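Local atomic coordinates of putative uncharacterized protein (Cricetid herpesvirus 2, PDB entry 4ZKQ), a protein that binds chemokines as a herpesvirus decoy receptor and so probably blunts the host's recruitment of immune cells. Residues 38-44 and 135-139; 47-52 and 164-168; 97-102 and 156-160; 109-114 and 138-142. All coordinates share one frame; numbering follows the deposited sequence.

Contact 1 of 4, residues 38-44 and 135-139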
loop_
_atom_site.group_PDB
_atom_site.type_symbol
_atom_site.label_atom_id
_atom_site.label_comp_id
_atom_site.label_asym_id
_atom_site.label_seq_id
_atom_site.Cartn_x
_atom_site.Cartn_y
_atom_site.Cartn_z
ATOM N N LEU A 38 -2.205 17.827 -10.039
ATOM C CA LEU A 38 -2.158 18.826 -8.965
ATOM C C LEU A 38 -2.129 20.240 -9.539
ATOM O O LEU A 38 -1.490 20.480 -10.563
ATOM C CB LEU A 38 -0.940 18.611 -8.070
ATOM C CG LEU A 38 -0.785 17.248 -7.406
ATOM C CD1 LEU A 38 0.430 17.245 -6.486
ATOM C CD2 LEU A 38 -2.041 16.904 -6.639
ATOM N N PRO A 39 -2.811 21.187 -8.877
ATOM C CA PRO A 39 -3.547 20.947 -7.636
ATOM C C PRO A 39 -4.837 20.175 -7.886
ATOM O O PRO A 39 -5.374 20.203 -8.995
ATOM C CB PRO A 39 -3.844 22.362 -7.127
ATOM C CG PRO A 39 -3.934 23.179 -8.378
ATOM C CD PRO A 39 -2.908 22.592 -9.314
ATOM N N ILE A 40 -5.324 19.492 -6.859
ATOM C CA ILE A 40 -6.546 18.709 -6.965
ATOM C C ILE A 40 -7.706 19.564 -7.461
ATOM O O ILE A 40 -7.944 20.654 -6.948
ATOM C CB ILE A 40 -6.924 18.089 -5.613
ATOM C CG1 ILE A 40 -5.808 17.153 -5.128
ATOM C CG2 ILE A 40 -8.270 17.347 -5.714
ATOM C CD1 ILE A 40 -5.561 15.954 -6.040
ATOM N N LYS A 41 -8.419 19.057 -8.461
ATOM C CA LYS A 41 -9.576 19.760 -9.017
ATOM C C LYS A 41 -10.763 18.818 -9.208
ATOM O O LYS A 41 -11.732 19.158 -9.888
ATOM C CB LYS A 41 -9.200 20.413 -10.350
ATOM C CG LYS A 41 -8.694 19.424 -11.394
ATOM C CD LYS A 41 -8.170 20.122 -12.643
ATOM C CE LYS A 41 -7.491 19.139 -13.586
ATOM N NZ LYS A 41 -7.335 19.684 -14.963
ATOM N N LEU A 42 -10.676 17.636 -8.604
ATOM C CA LEU A 42 -11.720 16.620 -8.711
ATOM C C LEU A 42 -12.173 16.180 -7.328
ATOM O O LEU A 42 -11.379 16.180 -6.386
ATOM C CB LEU A 42 -11.217 15.398 -9.486
ATOM C CG LEU A 42 -10.867 15.561 -10.963
ATOM C CD1 LEU A 42 -10.276 14.261 -11.492
ATOM C CD2 LEU A 42 -12.090 15.965 -11.770
ATOM N N PRO A 43 -13.452 15.797 -7.191
ATOM C CA PRO A 43 -13.843 15.207 -5.908
ATOM C C PRO A 43 -13.161 13.860 -5.690
ATOM O O PRO A 43 -12.710 13.241 -6.654
ATOM C CB PRO A 43 -15.364 15.046 -6.038
ATOM C CG PRO A 43 -15.625 15.009 -7.493
ATOM C CD PRO A 43 -14.582 15.881 -8.131
ATOM N N VAL A 44 -13.105 13.423 -4.440
ATOM C CA VAL A 44 -12.466 12.164 -4.066
ATOM C C VAL A 44 -12.942 10.977 -4.906
ATOM O O VAL A 44 -12.136 10.170 -5.365
ATOM C CB VAL A 44 -12.724 11.860 -2.571
ATOM C CG1 VAL A 44 -12.358 10.429 -2.212
ATOM C CG2 VAL A 44 -11.960 12.839 -1.694
ATOM N N LEU A 135 -11.428 20.462 0.116
ATOM C CA LEU A 135 -10.451 19.383 0.232
ATOM C C LEU A 135 -9.068 19.912 0.577
ATOM O O LEU A 135 -8.721 21.034 0.207
ATOM C CB LEU A 135 -10.360 18.596 -1.074
ATOM C CG LEU A 135 -11.647 17.989 -1.629
ATOM C CD1 LEU A 135 -11.373 17.323 -2.964
ATOM C CD2 LEU A 135 -12.248 17.003 -0.654
ATOM N N PHE A 136 -8.275 19.096 1.269
ATOM C CA PHE A 136 -6.859 19.393 1.451
ATOM C C PHE A 136 -6.029 18.253 0.863
ATOM O O PHE A 136 -6.490 17.115 0.798
ATOM C CB PHE A 136 -6.516 19.619 2.930
ATOM C CG PHE A 136 -6.765 18.426 3.826
ATOM C CD1 PHE A 136 -5.786 17.464 4.020
ATOM C CD2 PHE A 136 -7.964 18.300 4.512
ATOM C CE1 PHE A 136 -6.010 16.383 4.857
ATOM C CE2 PHE A 136 -8.200 17.219 5.343
ATOM C CZ PHE A 136 -7.219 16.264 5.523
ATOM N N PHE A 137 -4.817 18.558 0.413
ATOM C CA PHE A 137 -3.956 17.510 -0.124
ATOM C C PHE A 137 -2.468 17.751 0.074
ATOM O O PHE A 137 -2.024 18.871 0.347
ATOM C CB PHE A 137 -4.249 17.308 -1.620
ATOM C CG PHE A 137 -3.836 18.466 -2.490
ATOM C CD1 PHE A 137 -4.713 19.506 -2.740
ATOM C CD2 PHE A 137 -2.577 18.501 -3.077
ATOM C CE1 PHE A 137 -4.340 20.571 -3.548
ATOM C CE2 PHE A 137 -2.199 19.568 -3.888
ATOM C CZ PHE A 137 -3.088 20.599 -4.119
ATOM N N ALA A 138 -1.705 16.668 -0.040
ATOM C CA ALA A 138 -0.250 16.717 0.047
ATOM C C ALA A 138 0.322 15.540 -0.706
ATOM O O ALA A 138 -0.278 14.466 -0.738
ATOM C CB ALA A 138 0.216 16.696 1.486
ATOM N N LYS A 139 1.489 15.748 -1.301
ATOM C CA LYS A 139 2.159 14.713 -2.073
ATOM C C LYS A 139 3.408 14.236 -1.349
ATOM O O LYS A 139 4.161 15.044 -0.804
ATOM C CB LYS A 139 2.506 15.248 -3.464
ATOM C CG LYS A 139 3.163 14.240 -4.370
ATOM C CD LYS A 139 3.236 14.785 -5.788
ATOM C CE LYS A 139 4.132 13.939 -6.669
ATOM N NZ LYS A 139 4.436 14.628 -7.947
#
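Ile-40 lies over one face of the Phe-137 ring, and this CH-pi contact is central to the meeting of loop 38-44 with strand 132-143. CG1 of Ile-40 stands 3.8 Å from the centroid of the Phe-137 ring, displaced toward its rim. Phe-137 CG sits between its own backbone N and carbonyl carbon (chi1 68°), which brings the ring up against the loop. Aliphatic contacts continue round it. Pro-39, after a cis peptide bond, brings CB to 3.6 Å from Phe-137 CZ. Leu-38 divides its methyls: CD2 lies 3.8 Å from Phe-137 CE2, and CD1 reaches the methylene CD of the extended Lys-139 at the same distance. A second apolar group forms round Leu-135, whose CD1 meets Ile-40 CG2 at 4.1 Å and whose CD2 faces Val-44 CG2; Val-91 of the neighbouring strand touches all three residues. Polar pairing across the contact is absent. Leu-42 O, 3.6 Å from Leu-135 CD1, is buried without a hydrogen-bonding partner, while Leu-135 and Phe-137 make backbone hydrogen bonds to strand 117-125. Burial of hydrocarbon, rather than directional bonding, therefore holds this loop against the sheet.

Contact 2 of 4, residues 47-52 and 164-168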
loop_
_atom_site.group_PDB
_atom_site.type_symbol
_atom_site.label_atom_id
_atom_site.label_comp_id
_atom_site.label_asym_id
_atom_site.label_seq_id
_atom_site.Cartn_x
_atom_site.Cartn_y
_atom_site.Cartn_z
ATOM N N ILE A 47 -11.508 11.022 -8.372
ATOM C CA ILE A 47 -10.102 10.632 -8.307
ATOM C C ILE A 47 -10.008 9.113 -8.267
ATOM O O ILE A 47 -9.209 8.511 -8.985
ATOM C CB ILE A 47 -9.387 11.209 -7.070
ATOM C CG1 ILE A 47 -9.349 12.737 -7.132
ATOM C CG2 ILE A 47 -7.962 10.648 -6.957
ATOM C CD1 ILE A 47 -8.883 13.398 -5.841
ATOM N N ILE A 48 -10.814 8.492 -7.412
ATOM C CA ILE A 48 -10.773 7.044 -7.282
ATOM C C ILE A 48 -11.186 6.379 -8.602
ATOM O O ILE A 48 -10.499 5.484 -9.110
ATOM C CB ILE A 48 -11.684 6.558 -6.140
ATOM C CG1 ILE A 48 -11.126 7.052 -4.801
ATOM C CG2 ILE A 48 -11.793 5.028 -6.149
ATOM C CD1 ILE A 48 -12.080 6.932 -3.656
ATOM N N THR A 49 -12.308 6.829 -9.153
ATOM C CA THR A 49 -12.802 6.315 -10.432
ATOM C C THR A 49 -11.744 6.359 -11.523
ATOM O O THR A 49 -11.606 5.423 -12.307
ATOM C CB THR A 49 -14.027 7.121 -10.911
ATOM O OG1 THR A 49 -15.142 6.800 -10.081
ATOM C CG2 THR A 49 -14.377 6.809 -12.376
ATOM N N GLN A 50 -10.997 7.451 -11.580
ATOM C CA GLN A 50 -10.080 7.644 -12.691
ATOM C C GLN A 50 -8.697 7.012 -12.501
ATOM O O GLN A 50 -8.080 6.633 -13.490
ATOM C CB GLN A 50 -9.912 9.136 -12.967
ATOM C CG GLN A 50 -11.184 9.796 -13.495
ATOM C CD GLN A 50 -11.002 11.281 -13.765
ATOM O OE1 GLN A 50 -9.881 11.767 -13.899
ATOM N NE2 GLN A 50 -12.111 12.009 -13.829
ATOM N N THR A 51 -8.208 6.896 -11.262
ATOM C CA THR A 51 -6.785 6.573 -11.048
ATOM C C THR A 51 -6.480 5.401 -10.107
ATOM O O THR A 51 -5.319 5.008 -9.982
ATOM C CB THR A 51 -6.026 7.814 -10.512
ATOM O OG1 THR A 51 -6.467 8.133 -9.186
ATOM C CG2 THR A 51 -6.257 9.014 -11.436
ATOM N N CYS A 52 -7.497 4.835 -9.464
ATOM C CA CYS A 52 -7.293 3.699 -8.563
ATOM C C CYS A 52 -7.561 2.357 -9.235
ATOM O O CYS A 52 -8.538 2.209 -9.959
ATOM C CB CYS A 52 -8.197 3.841 -7.335
ATOM S SG CYS A 52 -7.748 5.219 -6.228
ATOM N N ALA A 164 -10.266 10.583 4.567
ATOM C CA ALA A 164 -8.994 10.800 3.904
ATOM C C ALA A 164 -8.707 9.684 2.907
ATOM O O ALA A 164 -8.718 8.497 3.243
ATOM C CB ALA A 164 -7.879 10.905 4.922
ATOM N N LEU A 165 -8.464 10.102 1.675
ATOM C CA LEU A 165 -7.998 9.229 0.614
ATOM C C LEU A 165 -6.487 9.259 0.541
ATOM O O LEU A 165 -5.890 10.334 0.566
ATOM C CB LEU A 165 -8.585 9.672 -0.733
ATOM C CG LEU A 165 -7.997 9.025 -1.991
ATOM C CD1 LEU A 165 -8.371 7.552 -2.073
ATOM C CD2 LEU A 165 -8.440 9.779 -3.239
ATOM N N ILE A 166 -5.875 8.084 0.446
ATOM C CA ILE A 166 -4.484 7.988 0.044
ATOM C C ILE A 166 -4.420 7.216 -1.264
ATOM O O ILE A 166 -4.906 6.092 -1.370
ATOM C CB ILE A 166 -3.613 7.318 1.110
ATOM C CG1 ILE A 166 -3.567 8.205 2.362
ATOM C CG2 ILE A 166 -2.201 7.076 0.573
ATOM C CD1 ILE A 166 -2.933 7.563 3.549
ATOM N N HIS A 167 -3.845 7.865 -2.265
ATOM C CA HIS A 167 -3.551 7.236 -3.532
ATOM C C HIS A 167 -2.063 6.968 -3.539
ATOM O O HIS A 167 -1.279 7.907 -3.446
ATOM C CB HIS A 167 -3.948 8.137 -4.708
ATOM C CG HIS A 167 -3.681 7.530 -6.039
ATOM N ND1 HIS A 167 -2.405 7.438 -6.575
ATOM C CD2 HIS A 167 -4.503 6.953 -6.943
ATOM C CE1 HIS A 167 -2.469 6.842 -7.749
ATOM N NE2 HIS A 167 -3.732 6.536 -7.999
ATOM N N PHE A 168 -1.677 5.698 -3.595
ATOM C CA PHE A 168 -0.269 5.316 -3.693
ATOM C C PHE A 168 0.028 4.764 -5.081
ATOM O O PHE A 168 -0.465 3.693 -5.459
ATOM C CB PHE A 168 0.081 4.282 -2.620
ATOM C CG PHE A 168 1.555 3.974 -2.517
ATOM C CD1 PHE A 168 2.412 4.828 -1.844
ATOM C CD2 PHE A 168 2.074 2.822 -3.072
ATOM C CE1 PHE A 168 3.770 4.541 -1.744
ATOM C CE2 PHE A 168 3.426 2.531 -2.975
ATOM C CZ PHE A 168 4.272 3.391 -2.313
#
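The last turn of helix 44-51 runs nearly parallel to strand 161-169, their short axes 15° apart and 10.5 Å at closest approach, and brings Thr-51 and Cys-52 against His-167 while Ile-47 and Ile-48 meet Leu-165. This is helix-on-sheet packing: a lone short helix covers part of one face of the seven-stranded sheet, with a disulfide beside the interface. Leu-165 and His-167, two residues apart on the strand, both project toward the helix, and Ile-166 between them is turned to Leu-90 and Ser-178 of the flanking strands.

Leu-165 splits its methyls between the two isoleucines. CD2 of Leu-165 lies 3.8 Å from Ile-47 CG2, and its CD1 is 3.9 Å from Ile-48 CG1, the latter two side chains running antiparallel alongside one another. His-167 makes the polar link. With CG anti to the backbone N (chi1 -179°), its imidazole extends to the helix end, where His-167 NE2 donates to Thr-51 O at 3.0 Å and 158°. The acceptor lies in the ring plane, yet the donor stands well above the carbonyl plane. Cys-52, disulfide-bonded to Cys-177 on the adjoining strand 175-181, sets SG 3.7 Å from His-167 CD2 in an oblique approach. The disulfide and the His-167 bond thus both act where the helix ends. Thr-51 is itself doubly held: its OG1 (2.8 Å) and its N (3.0 Å) both donate to Ile-47 O, arriving from opposite faces of that carbonyl's plane.

Contact 3 of 4, residues 97-102 and 156-160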
loop_
_atom_site.group_PDB
_atom_site.type_symbol
_atom_site.label_atom_id
_atom_site.label_comp_id
_atom_site.label_asym_id
_atom_site.label_seq_id
_atom_site.Cartn_x
_atom_site.Cartn_y
_atom_site.Cartn_z
ATOM N N PRO A 97 -18.123 20.934 11.839
ATOM C CA PRO A 97 -19.450 21.246 12.384
ATOM C C PRO A 97 -19.596 22.724 12.753
ATOM O O PRO A 97 -18.593 23.418 12.938
ATOM C CB PRO A 97 -19.531 20.362 13.630
ATOM C CG PRO A 97 -18.660 19.198 13.328
ATOM C CD PRO A 97 -17.588 19.668 12.378
ATOM N N ALA A 98 -20.833 23.197 12.857
ATOM C CA ALA A 98 -21.087 24.606 13.139
ATOM C C ALA A 98 -20.505 25.024 14.487
ATOM O O ALA A 98 -19.968 26.122 14.628
ATOM C CB ALA A 98 -22.580 24.891 13.100
ATOM N N HIS A 99 -20.595 24.133 15.469
ATOM C CA HIS A 99 -20.234 24.468 16.844
ATOM C C HIS A 99 -18.730 24.411 17.118
ATOM O O HIS A 99 -18.269 24.908 18.146
ATOM C CB HIS A 99 -20.966 23.536 17.810
ATOM C CG HIS A 99 -20.494 22.109 17.755
ATOM N ND1 HIS A 99 -19.500 21.630 18.563
ATOM C CD2 HIS A 99 -20.905 21.075 16.978
ATOM C CE1 HIS A 99 -19.304 20.338 18.293
ATOM N NE2 HIS A 99 -20.137 19.989 17.346
ATOM N N VAL A 100 -17.968 23.812 16.208
ATOM C CA VAL A 100 -16.528 23.685 16.405
ATOM C C VAL A 100 -15.805 24.807 15.662
ATOM O O VAL A 100 -16.120 25.115 14.508
ATOM C CB VAL A 100 -16.007 22.300 15.947
ATOM C CG1 VAL A 100 -16.352 22.043 14.507
ATOM C CG2 VAL A 100 -14.505 22.191 16.159
ATOM N N ALA A 101 -14.842 25.419 16.349
ATOM C CA ALA A 101 -14.119 26.578 15.832
ATOM C C ALA A 101 -12.668 26.229 15.537
ATOM O O ALA A 101 -11.770 26.557 16.315
ATOM C CB ALA A 101 -14.188 27.727 16.823
ATOM N N VAL A 102 -12.448 25.561 14.412
ATOM C CA VAL A 102 -11.107 25.178 13.995
ATOM C C VAL A 102 -10.874 25.712 12.595
ATOM O O VAL A 102 -11.723 25.569 11.714
ATOM C CB VAL A 102 -10.909 23.646 14.037
ATOM C CG1 VAL A 102 -9.537 23.260 13.506
ATOM C CG2 VAL A 102 -11.074 23.138 15.457
ATOM N N ASP A 156 -12.146 18.890 19.430
ATOM C CA ASP A 156 -13.133 18.795 18.353
ATOM C C ASP A 156 -12.512 18.869 16.955
ATOM O O ASP A 156 -13.227 18.794 15.956
ATOM C CB ASP A 156 -14.175 19.907 18.501
ATOM C CG ASP A 156 -15.028 19.749 19.746
ATOM O OD1 ASP A 156 -15.416 18.604 20.064
ATOM O OD2 ASP A 156 -15.308 20.769 20.408
ATOM N N GLY A 157 -11.193 19.025 16.890
ATOM C CA GLY A 157 -10.500 19.141 15.617
ATOM C C GLY A 157 -10.752 17.972 14.679
ATOM O O GLY A 157 -10.999 18.164 13.489
ATOM N N HIS A 158 -10.698 16.759 15.219
ATOM C CA HIS A 158 -10.906 15.554 14.421
ATOM C C HIS A 158 -12.246 15.552 13.685
ATOM O O HIS A 158 -12.390 14.907 12.644
ATOM C CB HIS A 158 -10.813 14.318 15.310
ATOM C CG HIS A 158 -11.975 14.155 16.238
ATOM N ND1 HIS A 158 -12.111 14.890 17.397
ATOM C CD2 HIS A 158 -13.056 13.345 16.177
ATOM C CE1 HIS A 158 -13.229 14.538 18.008
ATOM N NE2 HIS A 158 -13.821 13.603 17.291
ATOM N N LEU A 159 -13.223 16.278 14.219
ATOM C CA LEU A 159 -14.562 16.296 13.636
ATOM C C LEU A 159 -14.623 17.053 12.315
ATOM O O LEU A 159 -15.630 16.989 11.616
ATOM C CB LEU A 159 -15.567 16.917 14.612
ATOM C CG LEU A 159 -15.781 16.194 15.941
ATOM C CD1 LEU A 159 -16.709 17.002 16.825
ATOM C CD2 LEU A 159 -16.345 14.800 15.719
ATOM N N CYS A 160 -13.560 17.777 11.976
ATOM C CA CYS A 160 -13.533 18.531 10.723
ATOM C C CYS A 160 -13.067 17.670 9.537
ATOM O O CYS A 160 -13.256 18.045 8.382
ATOM C CB CYS A 160 -12.629 19.758 10.862
ATOM S SG CYS A 160 -13.075 20.870 12.240
#
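Val-100 is pressed onto Asp-156, and the contrast between this close fit and the slacker outer side runs through the whole contact. At the tight part, Val-100 CG2 is only 3.3 Å from Asp-156 CB, a methyl against a methylene, and the same CG2 also lies near the Asp-156 carbonyl oxygen. CG2 is anti to the Val-100 backbone N, which leaves CG1 in the crowded position between N and carbonyl carbon (chi1 57°), turned to the sulfur of Cys-160 at 4.2 Å. Val-102 closes on that sulfur as well, its CB 4.0 Å from Cys-160 SG, and sets CG2 against the CA of Gly-157. Cys-160 is joined by a disulfide to Cys-96, just before 97-102, and Trp-94 packs on both Val-102 and Cys-160.

Toward solvent the fit relaxes. Pro-97 lies across Leu-159, CG to CB 4.1 Å, although Pro-97 CD comes to 3.4 Å from Leu-159 O. Farther out, exposed His-99 brings CE1 just 4.5 Å from Leu-159 CD1, and its ND1 is 4.7 Å from Asp-156 OD2, close enough that a charged His-99 might feel the carboxylate, though the two do not touch. The 3-10 turn 157-160 is stiffened from within, since Leu-159 N bonds to Asp-156 O and Cys-160 N to Gly-157 O. Between the two loops no hydrogen bond forms; the nearby Cys-96 to Cys-160 disulfide, two valines against its sulfur and the Pro-97 to Leu-159 pair mean that a covalent tie and apolar cover, not directional bonds, join them.

Contact 4 of 4, residues 109-114 and 138-142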
loop_
_atom_site.group_PDB
_atom_site.type_symbol
_atom_site.label_atom_id
_atom_site.label_comp_id
_atom_site.label_asym_id
_atom_site.label_seq_id
_atom_site.Cartn_x
_atom_site.Cartn_y
_atom_site.Cartn_z
ATOM N N VAL A 109 0.046 18.234 8.231
ATOM C CA VAL A 109 0.326 16.858 7.878
ATOM C C VAL A 109 1.788 16.724 7.542
ATOM O O VAL A 109 2.434 17.696 7.156
ATOM C CB VAL A 109 -0.519 16.373 6.670
ATOM C CG1 VAL A 109 -1.987 16.631 6.899
ATOM C CG2 VAL A 109 -0.073 17.042 5.374
ATOM N N PHE A 110 2.317 15.520 7.701
ATOM C CA PHE A 110 3.631 15.222 7.172
ATOM C C PHE A 110 3.699 13.779 6.711
ATOM O O PHE A 110 2.820 12.966 6.991
ATOM C CB PHE A 110 4.735 15.521 8.200
ATOM C CG PHE A 110 4.575 14.820 9.523
ATOM C CD1 PHE A 110 3.756 15.347 10.506
ATOM C CD2 PHE A 110 5.281 13.665 9.801
ATOM C CE1 PHE A 110 3.623 14.717 11.729
ATOM C CE2 PHE A 110 5.152 13.029 11.026
ATOM C CZ PHE A 110 4.326 13.559 11.990
ATOM N N GLY A 111 4.748 13.481 5.968
ATOM C CA GLY A 111 4.951 12.151 5.443
ATOM C C GLY A 111 6.352 12.069 4.903
ATOM O O GLY A 111 7.139 12.994 5.091
ATOM N N PRO A 112 6.675 10.965 4.225
ATOM C CA PRO A 112 8.027 10.862 3.687
ATOM C C PRO A 112 8.263 11.911 2.605
ATOM O O PRO A 112 7.439 12.065 1.703
ATOM C CB PRO A 112 8.063 9.452 3.115
ATOM C CG PRO A 112 6.629 9.206 2.694
ATOM C CD PRO A 112 5.806 9.870 3.758
ATOM N N ASN A 113 9.379 12.619 2.726
ATOM C CA ASN A 113 9.826 13.622 1.763
ATOM C C ASN A 113 9.118 14.961 1.937
ATOM O O ASN A 113 9.341 15.877 1.149
ATOM C CB ASN A 113 9.632 13.135 0.317
ATOM C CG ASN A 113 10.612 13.784 -0.662
ATOM O OD1 ASN A 113 11.788 13.952 -0.355
ATOM N ND2 ASN A 113 10.128 14.140 -1.849
ATOM N N LYS A 114 8.275 15.094 2.959
ATOM C CA LYS A 114 7.508 16.331 3.124
ATOM C C LYS A 114 7.305 16.690 4.588
ATOM O O LYS A 114 6.572 16.024 5.311
ATOM C CB LYS A 114 6.155 16.210 2.422
ATOM C CG LYS A 114 5.305 17.479 2.436
ATOM C CD LYS A 114 5.977 18.652 1.738
ATOM C CE LYS A 114 5.024 19.848 1.646
ATOM N NZ LYS A 114 5.716 21.161 1.475
ATOM N N ALA A 138 -1.705 16.668 -0.040
ATOM C CA ALA A 138 -0.250 16.717 0.047
ATOM C C ALA A 138 0.322 15.540 -0.706
ATOM O O ALA A 138 -0.278 14.466 -0.738
ATOM C CB ALA A 138 0.216 16.696 1.486
ATOM N N LYS A 139 1.489 15.748 -1.301
ATOM C CA LYS A 139 2.159 14.713 -2.073
ATOM C C LYS A 139 3.408 14.236 -1.349
ATOM O O LYS A 139 4.161 15.044 -0.804
ATOM C CB LYS A 139 2.506 15.248 -3.464
ATOM C CG LYS A 139 3.163 14.240 -4.370
ATOM C CD LYS A 139 3.236 14.785 -5.788
ATOM C CE LYS A 139 4.132 13.939 -6.669
ATOM N NZ LYS A 139 4.436 14.628 -7.947
ATOM N N PHE A 140 3.616 12.922 -1.340
ATOM C CA PHE A 140 4.744 12.312 -0.637
ATOM C C PHE A 140 5.503 11.389 -1.568
ATOM O O PHE A 140 4.960 10.910 -2.559
ATOM C CB PHE A 140 4.275 11.511 0.585
ATOM C CG PHE A 140 3.399 12.288 1.519
ATOM C CD1 PHE A 140 3.894 13.397 2.178
ATOM C CD2 PHE A 140 2.086 11.903 1.749
ATOM C CE1 PHE A 140 3.098 14.124 3.039
ATOM C CE2 PHE A 140 1.282 12.629 2.616
ATOM C CZ PHE A 140 1.792 13.738 3.264
ATOM N N LEU A 141 6.754 11.121 -1.220
ATOM C CA LEU A 141 7.575 10.167 -1.941
ATOM C C LEU A 141 8.234 9.270 -0.917
ATOM O O LEU A 141 8.946 9.749 -0.046
ATOM C CB LEU A 141 8.622 10.881 -2.787
ATOM C CG LEU A 141 9.724 10.032 -3.419
ATOM C CD1 LEU A 141 9.166 9.082 -4.453
ATOM C CD2 LEU A 141 10.753 10.954 -4.049
ATOM N N GLY A 142 7.993 7.973 -1.009
ATOM C CA GLY A 142 8.544 7.060 -0.029
ATOM C C GLY A 142 8.278 5.625 -0.397
ATOM O O GLY A 142 7.715 5.341 -1.453
#
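Gly-111 rests on one face of the Phe-140 ring, its CA 4.0 Å from the centroid in a CH-pi contact offset toward the rim. Two aliphatic groups meet the same ring at its edge: Lys-114 CB, 3.6 Å from Phe-140 CD1, and Val-109 CG2, 4.3 Å from Phe-140 CZ. Phe-140 CG is anti to its carbonyl carbon (chi1 -53°), and in this pose the ring lies along the backbone of residues 110 and 111, while Pro-112 lies athwart the side chain with CD 3.9 Å from Phe-140 CB. Val-109 CG2 also touches Ala-138 CB.

A single hydrogen bond joins the segments, Leu-141 N to Pro-112 O, at 3.1 Å and 156°. Just beyond it Asn-113 stands alongside Leu-141, ND2 3.7 Å from Leu-141 CB, and the Pro-112 ring packs on the CA of Gly-142.

These groups are positioned by a type II turn from Gly-111 to Lys-114, with Asn-113 at its third position at positive phi. Gly-111 and Lys-114 close it by exchanging backbone bonds, N to O in both directions, each 3.2 Å. Farther out, Phe-140 also touches Leu-90 of its own sheet and Ala-148 of the opposing one, and Val-109 touches Leu-150. The axes of strands 109-111 and 138-142 make 21°. The seven-stranded and four-stranded sheets, with Phe-140 and Val-109 packed between them, are characteristic of a beta sandwich, whose edge strand 108-111 here ends in a tight turn bonded to strand 132-143 of the facing sheet.

How the contacts relate
Strand 132-143 ties contact 1 to contact 4: their segments overlap at Ala-138 and Lys-139, with centres 14 Å apart. Contact 2 sits 10 Å from contact 1 and touches it, since loop 38-44 runs into helix 44-51 and both lie on the seven-stranded sheet. Contact 4 instead joins that sheet to the four-stranded one. Contact 3 stands apart, 21 to 26 Å from the others, where two loops pass between the sheets. Along the chain contact 4 is nested within contact 3, and contact 3 within contact 2, while contact 1 crosses contacts 2 and 3. Early and late segments thus interlock into one N-terminal beta-rich unit of the decoy receptor.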